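Local coordinates for protein oxaloacetate acetyl hydrolase (Cryphonectria parasitica, PDB 3LYE) that is an enzyme of the phosphoenolpyruvate phosphomutase family, built on a TIM-barrel fold and found here as an assembly of four chains, at residues P9-K15 / P86-P90; Y145-R150 / A186-A192; L218-E224 / F241-S247. Numbering follows the deposited sequence.

Contact 1 (P9-K15 / P86-P90). With CA (calcium ion), chain D.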
loop_
_atom_site.group_PDB
_atom_site.type_symbol
_atom_site.label_atom_id
_atom_site.label_comp_id
_atom_site.label_asym_id
_atom_site.label_seq_id
_atom_site.Cartn_x
_atom_site.Cartn_y
_atom_site.Cartn_z
ATOM N N PRO A 9 -15.394 20.813 0.334
ATOM C CA PRO A 9 -14.335 19.966 -0.214
ATOM C C PRO A 9 -14.788 18.482 -0.171
ATOM O O PRO A 9 -15.649 18.123 0.616
ATOM C CB PRO A 9 -13.153 20.151 0.756
ATOM C CG PRO A 9 -13.648 20.890 1.888
ATOM C CD PRO A 9 -15.024 21.408 1.621
ATOM N N PHE A 10 -14.200 17.644 -1.018
ATOM C CA PHE A 10 -14.496 16.206 -1.060
ATOM C C PHE A 10 -15.946 15.910 -1.314
ATOM O O PHE A 10 -16.497 14.908 -0.828
ATOM C CB PHE A 10 -14.035 15.591 0.267
ATOM C CG PHE A 10 -12.679 16.068 0.709
ATOM C CD1 PHE A 10 -11.606 15.930 -0.122
ATOM C CD2 PHE A 10 -12.475 16.642 1.951
ATOM C CE1 PHE A 10 -10.362 16.340 0.257
ATOM C CE2 PHE A 10 -11.210 17.068 2.313
ATOM C CZ PHE A 10 -10.177 16.928 1.457
ATOM N N SER A 11 -16.574 16.768 -2.119
ATOM C CA SER A 11 -17.995 16.622 -2.426
ATOM C C SER A 11 -18.328 16.165 -3.834
ATOM O O SER A 11 -19.386 16.471 -4.362
ATOM C CB SER A 11 -18.752 17.898 -2.078
ATOM O OG SER A 11 -18.357 18.978 -2.910
ATOM N N GLY A 12 -17.456 15.384 -4.432
ATOM C CA GLY A 12 -17.698 14.914 -5.769
ATOM C C GLY A 12 -18.997 14.200 -5.984
ATOM O O GLY A 12 -19.656 14.406 -7.009
ATOM N N ALA A 13 -19.407 13.371 -5.033
ATOM C CA ALA A 13 -20.671 12.656 -5.222
ATOM C C ALA A 13 -21.840 13.642 -5.349
ATOM O O ALA A 13 -22.704 13.504 -6.203
ATOM C CB ALA A 13 -20.923 11.678 -4.117
ATOM N N LYS A 14 -21.876 14.601 -4.448
ATOM C CA LYS A 14 -22.920 15.621 -4.463
ATOM C C LYS A 14 -22.859 16.391 -5.795
ATOM O O LYS A 14 -23.890 16.675 -6.434
ATOM C CB LYS A 14 -22.818 16.557 -3.246
ATOM C CG LYS A 14 -23.997 17.471 -3.079
ATOM C CD LYS A 14 -23.749 18.550 -2.057
ATOM C CE LYS A 14 -24.814 19.623 -2.188
ATOM N NZ LYS A 14 -24.381 20.943 -1.653
ATOM N N LYS A 15 -21.660 16.714 -6.262
ATOM C CA LYS A 15 -21.528 17.438 -7.519
ATOM C C LYS A 15 -22.003 16.655 -8.723
ATOM O O LYS A 15 -22.648 17.199 -9.618
ATOM C CB LYS A 15 -20.093 17.840 -7.751
ATOM C CG LYS A 15 -19.590 18.826 -6.807
ATOM C CD LYS A 15 -18.087 18.986 -7.015
ATOM C CE LYS A 15 -17.567 20.023 -6.113
ATOM N NZ LYS A 15 -16.162 20.348 -6.426
ATOM N N PRO A 86 -9.221 19.023 -3.784
ATOM C CA PRO A 86 -10.397 18.780 -2.928
ATOM C C PRO A 86 -11.666 19.469 -3.437
ATOM O O PRO A 86 -12.771 19.088 -3.056
ATOM C CB PRO A 86 -9.980 19.403 -1.590
ATOM C CG PRO A 86 -8.469 19.339 -1.601
ATOM C CD PRO A 86 -8.080 19.564 -3.017
ATOM N N PHE A 87 -11.503 20.492 -4.269
ATOM C CA PHE A 87 -12.635 21.236 -4.807
ATOM C C PHE A 87 -12.797 21.012 -6.294
ATOM O O PHE A 87 -13.517 21.754 -6.947
ATOM C CB PHE A 87 -12.380 22.715 -4.557
ATOM C CG PHE A 87 -12.207 23.042 -3.104
ATOM C CD1 PHE A 87 -13.306 23.235 -2.287
ATOM C CD2 PHE A 87 -10.938 23.103 -2.544
ATOM C CE1 PHE A 87 -13.144 23.509 -0.954
ATOM C CE2 PHE A 87 -10.778 23.394 -1.195
ATOM C CZ PHE A 87 -11.875 23.583 -0.414
ATOM N N GLY A 88 -12.205 19.937 -6.798
ATOM C CA GLY A 88 -12.249 19.634 -8.206
ATOM C C GLY A 88 -13.394 18.816 -8.739
ATOM O O GLY A 88 -14.404 18.638 -8.081
ATOM N N PRO A 89 -13.247 18.345 -9.975
ATOM C CA PRO A 89 -14.304 17.582 -10.624
ATOM C C PRO A 89 -14.560 16.209 -10.072
ATOM O O PRO A 89 -13.635 15.566 -9.608
ATOM C CB PRO A 89 -13.812 17.465 -12.067
ATOM C CG PRO A 89 -12.364 17.556 -12.012
ATOM C CD PRO A 89 -12.049 18.464 -10.824
ATOM N N PRO A 90 -15.836 15.774 -10.106
ATOM C CA PRO A 90 -16.158 14.448 -9.619
ATOM C C PRO A 90 -15.487 13.345 -10.446
ATOM O O PRO A 90 -15.249 13.480 -11.655
ATOM C CB PRO A 90 -17.696 14.354 -9.816
ATOM C CG PRO A 90 -18.035 15.411 -10.731
ATOM C CD PRO A 90 -17.038 16.506 -10.548
HETATM CA CA CA D . -14.629 23.798 -7.939
HETATM O O HOH W 1 -15.179 18.312 -4.202
HETATM O O HOH W 2 -16.933 23.561 -6.747
HETATM O O HOH W 3 -15.986 21.947 -8.934
HETATM O O HOH W 4 -14.910 25.128 -5.827
HETATM O O HOH W 5 -12.456 24.958 -7.809
HETATM O O HOH W 6 -13.405 23.172 -10.029
#

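Contact 2 (Y145-R150 / A186-A192)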
loop_
_atom_site.group_PDB
_atom_site.type_symbol
_atom_site.label_atom_id
_atom_site.label_comp_id
_atom_site.label_asym_id
_atom_site.label_seq_id
_atom_site.Cartn_x
_atom_site.Cartn_y
_atom_site.Cartn_z
ATOM N N TYR A 145 -26.592 -11.128 -9.850
ATOM C CA TYR A 145 -26.220 -9.759 -10.141
ATOM C C TYR A 145 -26.935 -8.791 -9.199
ATOM O O TYR A 145 -26.339 -7.852 -8.688
ATOM C CB TYR A 145 -26.583 -9.425 -11.563
ATOM C CG TYR A 145 -26.441 -8.000 -11.975
ATOM C CD1 TYR A 145 -25.235 -7.326 -11.803
ATOM C CD2 TYR A 145 -27.472 -7.340 -12.625
ATOM C CE1 TYR A 145 -25.087 -6.030 -12.246
ATOM C CE2 TYR A 145 -27.314 -6.058 -13.088
ATOM C CZ TYR A 145 -26.129 -5.406 -12.896
ATOM O OH TYR A 145 -26.008 -4.137 -13.379
ATOM N N LEU A 146 -28.213 -9.036 -8.946
ATOM C CA LEU A 146 -28.995 -8.178 -8.066
ATOM C C LEU A 146 -28.473 -8.224 -6.637
ATOM O O LEU A 146 -28.632 -7.239 -5.922
ATOM C CB LEU A 146 -30.476 -8.442 -8.175
ATOM C CG LEU A 146 -31.034 -8.190 -9.561
ATOM C CD1 LEU A 146 -32.485 -8.655 -9.628
ATOM C CD2 LEU A 146 -30.905 -6.745 -9.943
ATOM N N VAL A 147 -27.857 -9.330 -6.228
ATOM C CA VAL A 147 -27.250 -9.427 -4.897
ATOM C C VAL A 147 -26.149 -8.329 -4.847
ATOM O O VAL A 147 -25.998 -7.629 -3.847
ATOM C CB VAL A 147 -26.638 -10.823 -4.638
ATOM C CG1 VAL A 147 -25.748 -10.789 -3.419
ATOM C CG2 VAL A 147 -27.731 -11.830 -4.435
ATOM N N ARG A 148 -25.363 -8.208 -5.918
ATOM C CA ARG A 148 -24.311 -7.191 -5.961
ATOM C C ARG A 148 -24.916 -5.790 -5.912
ATOM O O ARG A 148 -24.491 -4.934 -5.110
ATOM C CB ARG A 148 -23.393 -7.391 -7.215
ATOM C CG ARG A 148 -22.909 -8.889 -7.263
ATOM C CD ARG A 148 -21.562 -9.424 -7.706
ATOM N NE ARG A 148 -21.505 -9.440 -9.101
ATOM C CZ ARG A 148 -20.789 -10.167 -9.991
ATOM N NH1 ARG A 148 -20.148 -11.354 -9.817
ATOM N NH2 ARG A 148 -20.902 -9.693 -11.201
ATOM N N ILE A 149 -25.934 -5.537 -6.726
ATOM C CA ILE A 149 -26.532 -4.220 -6.749
ATOM C C ILE A 149 -27.123 -3.879 -5.370
ATOM O O ILE A 149 -26.922 -2.785 -4.853
ATOM C CB ILE A 149 -27.597 -4.102 -7.845
ATOM C CG1 ILE A 149 -27.000 -4.347 -9.244
ATOM C CG2 ILE A 149 -28.256 -2.752 -7.793
ATOM C CD1 ILE A 149 -25.955 -3.352 -9.649
ATOM N N ARG A 150 -27.834 -4.824 -4.781
ATOM C CA ARG A 150 -28.457 -4.632 -3.482
ATOM C C ARG A 150 -27.448 -4.268 -2.420
ATOM O O ARG A 150 -27.683 -3.378 -1.607
ATOM C CB ARG A 150 -29.174 -5.953 -3.088
ATOM C CG ARG A 150 -30.243 -5.929 -2.085
ATOM C CD ARG A 150 -31.021 -7.263 -2.065
ATOM N NE ARG A 150 -31.787 -7.499 -3.287
ATOM C CZ ARG A 150 -31.695 -8.573 -4.067
ATOM N NH1 ARG A 150 -30.875 -9.566 -3.793
ATOM N NH2 ARG A 150 -32.445 -8.654 -5.149
ATOM N N ALA A 186 -34.362 -4.226 -13.548
ATOM C CA ALA A 186 -34.308 -4.840 -12.229
ATOM C C ALA A 186 -33.319 -4.075 -11.346
ATOM O O ALA A 186 -33.581 -3.838 -10.169
ATOM C CB ALA A 186 -33.951 -6.301 -12.315
ATOM N N ALA A 187 -32.183 -3.690 -11.906
ATOM C CA ALA A 187 -31.175 -2.935 -11.146
ATOM C C ALA A 187 -31.697 -1.581 -10.705
ATOM O O ALA A 187 -31.443 -1.138 -9.593
ATOM C CB ALA A 187 -29.896 -2.777 -11.947
ATOM N N ARG A 188 -32.430 -0.924 -11.588
ATOM C CA ARG A 188 -33.051 0.348 -11.278
ATOM C C ARG A 188 -34.001 0.142 -10.051
ATOM O O ARG A 188 -33.994 0.935 -9.101
ATOM C CB ARG A 188 -33.887 0.803 -12.477
ATOM C CG ARG A 188 -34.720 2.080 -12.276
ATOM C CD ARG A 188 -35.784 2.166 -13.383
ATOM N NE ARG A 188 -36.683 1.024 -13.179
ATOM C CZ ARG A 188 -37.454 0.423 -14.087
ATOM N NH1 ARG A 188 -38.175 -0.619 -13.691
ATOM N NH2 ARG A 188 -37.523 0.823 -15.364
ATOM N N ASP A 189 -34.802 -0.927 -10.067
ATOM C CA ASP A 189 -35.733 -1.176 -8.965
ATOM C C ASP A 189 -35.000 -1.401 -7.664
ATOM O O ASP A 189 -35.506 -1.058 -6.586
ATOM C CB ASP A 189 -36.671 -2.315 -9.283
ATOM C CG ASP A 189 -37.727 -1.921 -10.265
ATOM O OD1 ASP A 189 -37.824 -0.729 -10.701
ATOM O OD2 ASP A 189 -38.478 -2.852 -10.606
ATOM N N GLU A 190 -33.809 -1.976 -7.742
ATOM C CA GLU A 190 -33.002 -2.223 -6.547
ATOM C C GLU A 190 -32.300 -0.961 -6.031
ATOM O O GLU A 190 -31.698 -1.005 -4.950
ATOM C CB GLU A 190 -31.995 -3.351 -6.741
ATOM C CG GLU A 190 -32.565 -4.693 -7.048
ATOM C CD GLU A 190 -33.246 -5.369 -5.884
ATOM O OE1 GLU A 190 -32.982 -5.012 -4.713
ATOM O OE2 GLU A 190 -34.015 -6.308 -6.154
ATOM N N GLY A 191 -32.327 0.120 -6.806
ATOM C CA GLY A 191 -31.738 1.378 -6.397
ATOM C C GLY A 191 -30.590 1.946 -7.211
ATOM O O GLY A 191 -30.064 2.977 -6.835
ATOM N N ALA A 192 -30.191 1.303 -8.296
ATOM C CA ALA A 192 -29.135 1.856 -9.103
ATOM C C ALA A 192 -29.631 3.190 -9.672
ATOM O O ALA A 192 -30.810 3.360 -10.010
ATOM C CB ALA A 192 -28.716 0.898 -10.170
#

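Contact 3 (L218-E224 / F241-S247). With CA (calcium ion), chain C.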
loop_
_atom_site.group_PDB
_atom_site.type_symbol
_atom_site.label_atom_id
_atom_site.label_comp_id
_atom_site.label_asym_id
_atom_site.label_seq_id
_atom_site.Cartn_x
_atom_site.Cartn_y
_atom_site.Cartn_z
ATOM N N LEU A 218 -28.999 6.690 -18.698
ATOM C CA LEU A 218 -28.009 5.724 -19.157
ATOM C C LEU A 218 -26.679 6.442 -19.393
ATOM O O LEU A 218 -26.604 7.641 -19.713
ATOM C CB LEU A 218 -28.395 5.027 -20.458
ATOM C CG LEU A 218 -29.676 4.195 -20.443
ATOM C CD1 LEU A 218 -29.714 3.316 -21.692
ATOM C CD2 LEU A 218 -29.747 3.381 -19.180
ATOM N N LEU A 219 -25.642 5.630 -19.312
ATOM C CA LEU A 219 -24.268 6.021 -19.509
ATOM C C LEU A 219 -23.772 5.190 -20.712
ATOM O O LEU A 219 -23.995 3.983 -20.804
ATOM C CB LEU A 219 -23.481 5.710 -18.239
ATOM C CG LEU A 219 -21.977 5.968 -18.226
ATOM C CD1 LEU A 219 -21.453 6.058 -16.800
ATOM C CD2 LEU A 219 -21.211 4.875 -18.984
ATOM N N LEU A 220 -23.067 5.859 -21.610
ATOM C CA LEU A 220 -22.483 5.271 -22.805
ATOM C C LEU A 220 -20.975 5.135 -22.599
ATOM O O LEU A 220 -20.306 6.110 -22.315
ATOM C CB LEU A 220 -22.730 6.175 -24.024
ATOM C CG LEU A 220 -22.119 5.717 -25.337
ATOM C CD1 LEU A 220 -22.651 4.370 -25.762
ATOM C CD2 LEU A 220 -22.359 6.737 -26.407
ATOM N N ASN A 221 -20.448 3.930 -22.731
ATOM C CA ASN A 221 -19.019 3.697 -22.604
ATOM C C ASN A 221 -18.392 3.577 -23.982
ATOM O O ASN A 221 -18.645 2.618 -24.704
ATOM C CB ASN A 221 -18.741 2.427 -21.841
ATOM C CG ASN A 221 -17.254 2.128 -21.739
ATOM O OD1 ASN A 221 -16.396 3.014 -21.820
ATOM N ND2 ASN A 221 -16.942 0.864 -21.581
ATOM N N SER A 222 -17.624 4.594 -24.344
ATOM C CA SER A 222 -16.905 4.653 -25.615
ATOM C C SER A 222 -15.508 4.034 -25.418
ATOM O O SER A 222 -14.728 4.536 -24.652
ATOM C CB SER A 222 -16.792 6.112 -26.028
ATOM O OG SER A 222 -16.200 6.227 -27.302
ATOM N N VAL A 223 -15.206 2.960 -26.123
ATOM C CA VAL A 223 -13.930 2.266 -26.011
ATOM C C VAL A 223 -13.133 2.600 -27.253
ATOM O O VAL A 223 -13.414 2.111 -28.358
ATOM C CB VAL A 223 -14.186 0.775 -25.880
ATOM C CG1 VAL A 223 -12.879 0.013 -25.759
ATOM C CG2 VAL A 223 -15.116 0.518 -24.688
ATOM N N GLU A 224 -12.114 3.432 -27.082
ATOM C CA GLU A 224 -11.334 3.829 -28.245
ATOM C C GLU A 224 -10.621 2.641 -28.884
ATOM O O GLU A 224 -9.917 1.871 -28.234
ATOM C CB GLU A 224 -10.354 4.929 -27.852
ATOM C CG GLU A 224 -9.449 5.403 -28.991
ATOM C CD GLU A 224 -10.217 6.076 -30.154
ATOM O OE1 GLU A 224 -9.596 6.299 -31.224
ATOM O OE2 GLU A 224 -11.427 6.370 -30.029
ATOM N N PHE A 241 -28.369 9.962 -23.977
ATOM C CA PHE A 241 -27.508 9.491 -22.903
ATOM C C PHE A 241 -27.229 10.653 -21.956
ATOM O O PHE A 241 -27.213 11.802 -22.378
ATOM C CB PHE A 241 -26.188 8.947 -23.481
ATOM C CG PHE A 241 -26.307 7.568 -24.088
ATOM C CD1 PHE A 241 -26.326 6.449 -23.279
ATOM C CD2 PHE A 241 -26.392 7.399 -25.456
ATOM C CE1 PHE A 241 -26.469 5.198 -23.809
ATOM C CE2 PHE A 241 -26.506 6.138 -26.004
ATOM C CZ PHE A 241 -26.543 5.042 -25.183
ATOM N N ARG A 242 -26.985 10.362 -20.677
ATOM C CA ARG A 242 -26.693 11.419 -19.702
ATOM C C ARG A 242 -25.222 11.471 -19.311
ATOM O O ARG A 242 -24.773 12.488 -18.829
ATOM C CB ARG A 242 -27.569 11.308 -18.457
ATOM C CG ARG A 242 -29.023 11.651 -18.756
ATOM C CD ARG A 242 -29.241 13.070 -19.356
ATOM N NE ARG A 242 -28.417 14.059 -18.713
ATOM C CZ ARG A 242 -28.506 14.444 -17.444
ATOM N NH1 ARG A 242 -29.481 13.967 -16.671
ATOM N NH2 ARG A 242 -27.597 15.297 -16.946
ATOM N N ILE A 243 -24.517 10.357 -19.450
ATOM C CA ILE A 243 -23.093 10.327 -19.140
ATOM C C ILE A 243 -22.406 9.560 -20.264
ATOM O O ILE A 243 -22.975 8.613 -20.793
ATOM C CB ILE A 243 -22.760 9.625 -17.796
ATOM C CG1 ILE A 243 -23.602 10.227 -16.662
ATOM C CG2 ILE A 243 -21.241 9.663 -17.492
ATOM C CD1 ILE A 243 -23.453 9.489 -15.316
ATOM N N MET A 244 -21.181 9.960 -20.623
ATOM C CA MET A 244 -20.427 9.263 -21.657
ATOM C C MET A 244 -18.995 9.216 -21.125
ATOM O O MET A 244 -18.403 10.245 -20.809
ATOM C CB MET A 244 -20.479 9.980 -22.993
ATOM C CG MET A 244 -19.817 9.241 -24.113
ATOM S SD MET A 244 -20.211 10.064 -25.662
ATOM C CE MET A 244 -19.378 9.035 -26.869
ATOM N N ILE A 245 -18.472 8.009 -20.997
ATOM C CA ILE A 245 -17.122 7.789 -20.494
ATOM C C ILE A 245 -16.269 7.332 -21.650
ATOM O O ILE A 245 -16.746 6.667 -22.564
ATOM C CB ILE A 245 -17.086 6.849 -19.284
ATOM C CG1 ILE A 245 -17.466 5.416 -19.661
ATOM C CG2 ILE A 245 -18.005 7.405 -18.180
ATOM C CD1 ILE A 245 -17.499 4.497 -18.475
ATOM N N PHE A 246 -14.991 7.684 -21.594
ATOM C CA PHE A 246 -14.078 7.359 -22.658
ATOM C C PHE A 246 -12.914 6.461 -22.241
ATOM O O PHE A 246 -11.841 6.944 -21.855
ATOM C CB PHE A 246 -13.603 8.691 -23.253
ATOM C CG PHE A 246 -14.674 9.422 -23.992
ATOM C CD1 PHE A 246 -14.806 9.299 -25.357
ATOM C CD2 PHE A 246 -15.561 10.226 -23.316
ATOM C CE1 PHE A 246 -15.815 9.960 -26.024
ATOM C CE2 PHE A 246 -16.590 10.863 -23.986
ATOM C CZ PHE A 246 -16.712 10.742 -25.344
ATOM N N SER A 247 -13.159 5.157 -22.330
ATOM C CA SER A 247 -12.173 4.136 -22.009
ATOM C C SER A 247 -11.049 4.221 -23.046
ATOM O O SER A 247 -11.263 4.346 -24.236
ATOM C CB SER A 247 -12.793 2.750 -22.002
ATOM O OG SER A 247 -13.826 2.710 -21.048
HETATM CA CA CA C . -9.308 5.497 -33.365
HETATM O O HOH W 7 -13.913 -0.015 -20.991
HETATM O O HOH W 8 -12.476 6.380 -25.449
HETATM O O HOH W 9 -9.615 7.514 -34.554
HETATM O O HOH W 10 -11.565 5.044 -33.641
#

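Contact 1 (P9-K15 / P86-P90)
Pro86 O is the acceptor on which this contact turns. It takes a well-aligned hydrogen bond from Phe10 N (2.9 Å, 159° at the hydrogen) and a second from water 1, whose oxygen lies 2.8 Å from Pro86 O. The same water accepts from Ser11 N (2.9 Å) and from Lys15 NZ (3.2 Å), so one solvent molecule serves both segments. Lys15 NZ also donates to Gly88 O (3.0 Å) and to water 3 (3.0 Å), with a weak bond to water 2 (3.3 Å). Phe87 O is equally near to Lys15 NZ, at 3.0 Å, but the angle is poor; this carbonyl instead binds the calcium ion, 2.5 Å from Phe87 O. Five waters complete the set of six ligands, and two of them, waters 2 and 3, are the ones that Lys15 NZ reaches. Ser11 holds the N-cap position of helix 12-22, but its side chain makes no capping bond; its OG is hydrogen-bonded to Glu8 O. In the TIM barrel this helix precedes the first strand, 27-32, while 86-90 leads into strand 91-94, which puts the contact at the N-terminal end of the strands. Gly12 fits closely there: its O is 3.4 Å from Pro90 CB, and the two CA atoms are 4.2 Å apart. Nearer the chain start, Pro9 CB makes an off-centre CH-pi contact 4.2 Å from the Phe87 ring centroid, and Phe10 CE1 lies 3.6 Å from Pro86 CB. Residues of the second subunit pack on this apolar end, among them its Arg160 on Pro9 and its Arg158 on Phe87.

Contact 2 (Y145-R150 / A186-A192)
This is a helix-helix contact on the outer layer of the barrel, between helix 142-158 and the C-terminal end of helix 177-189, with a salt bridge beside a mainly apolar interface. The CA atoms of Leu146 and Ala187 approach to 6.5 Å, consistent with the short side chain of Ala187, and those of Arg150 and Glu190 to 6.0 Å. Leu146 lies against one turn of the second helix: its CD1 is 3.9 Å from Ala186 CB, and its CD2 is 3.9 Å from Glu190 CG. Ile149 CG2 meets Glu190 CB at 3.9 Å and Ala192 CB at 4.4 Å. The salt bridge is two-pronged, with Arg150 NE to Glu190 OE1 at 3.1 Å and Arg150 NH2 to Glu190 OE2 at 3.0 Å, the carboxylate lying near the guanidinium plane. Arg150 NH1 bonds to Ala298 O of the second subunit, so this arginine also reaches across a subunit boundary. Beyond Glu190 the chain turns through a Schellman motif: Gly191 has a phi of 118°, Ala192 N bonds to Ala187 O (3.0 Å), and Gly191 N to Arg188 O (3.0 Å). That turn brings Ala192 back toward Ile149. Tyr145, Ile149, Ala187 and Ala192 all touch Ala167 of strand 164-169, which lies between the two helices in sequence; neighbouring helices packed over a shared strand in this way are the hallmark of the beta/alpha repeats of a TIM barrel.

Contact 3 (L218-E224 / F241-S247)
Ser247 OG donates a short hydrogen bond to Asn221 OD1 (2.7 Å), and water 7 joins the same two side chains, 2.7 Å from Ser247 OG and 3.2 Å from Asn221 ND2; that amide nitrogen also bonds to Glu198. One residue past strand 219-223, Glu224 OE1 binds a calcium ion at 2.3 Å. Two waters, Asn225, and Thr273 and Asp275 of the third subunit complete the site, so the metal bridges two chains. The backbone ladder is parallel: Leu220 N to Ile243 O (2.9 Å), Ile245 N to Leu220 O (3.0 Å), Ser222 N to Ile245 O (2.9 Å), a weak Ser247 N to Ser222 O (2.9 Å, only 127°), and Glu224 N to Ser247 O (3.1 Å). The axes of 219-223 and 243-247 approach to 4.5 Å, with 18° between their directions. With helix 233-239 as the crossover, this is a beta-alpha-beta unit of the TIM barrel; 243-247 also pairs with 27-32, and Leu219 bonds through its backbone to Gly195, consistent with closure of the barrel. Leu219, Asn221, Ile243, Ile245 and Ser247 lie on one face, where Leu219 CD1 meets Ile243 CG2 at 3.7 Å. On the other, Leu220 CD2 is 3.8 Å from Met244 CE, and both residues touch helix 233-239. Leu220 CB sits over the face of the Phe241 ring, 3.8 Å from its centroid and 13° off the normal, while the same ring packs against helix 203-213.

Overall arrangement
From the N terminus, contact 1 closes the first loop, joining the start of helix 12-22 to the approach to strand 91-94 with 70 residues between. Contact 2 opens only after that, tying two helices around strand 164-169 across 35 residues. Contact 3 follows with the shortest span, 16 residues, and pairs the last two barrel strands. The three loops run in series; none nests or crosses. Their centres are 20 to 25 Å apart and no two touch, the closest being contacts 2 and 3, whose nearest atoms are about 8 Å apart. Contacts 1 and 2 both meet the second subunit, whereas contact 3 meets the third.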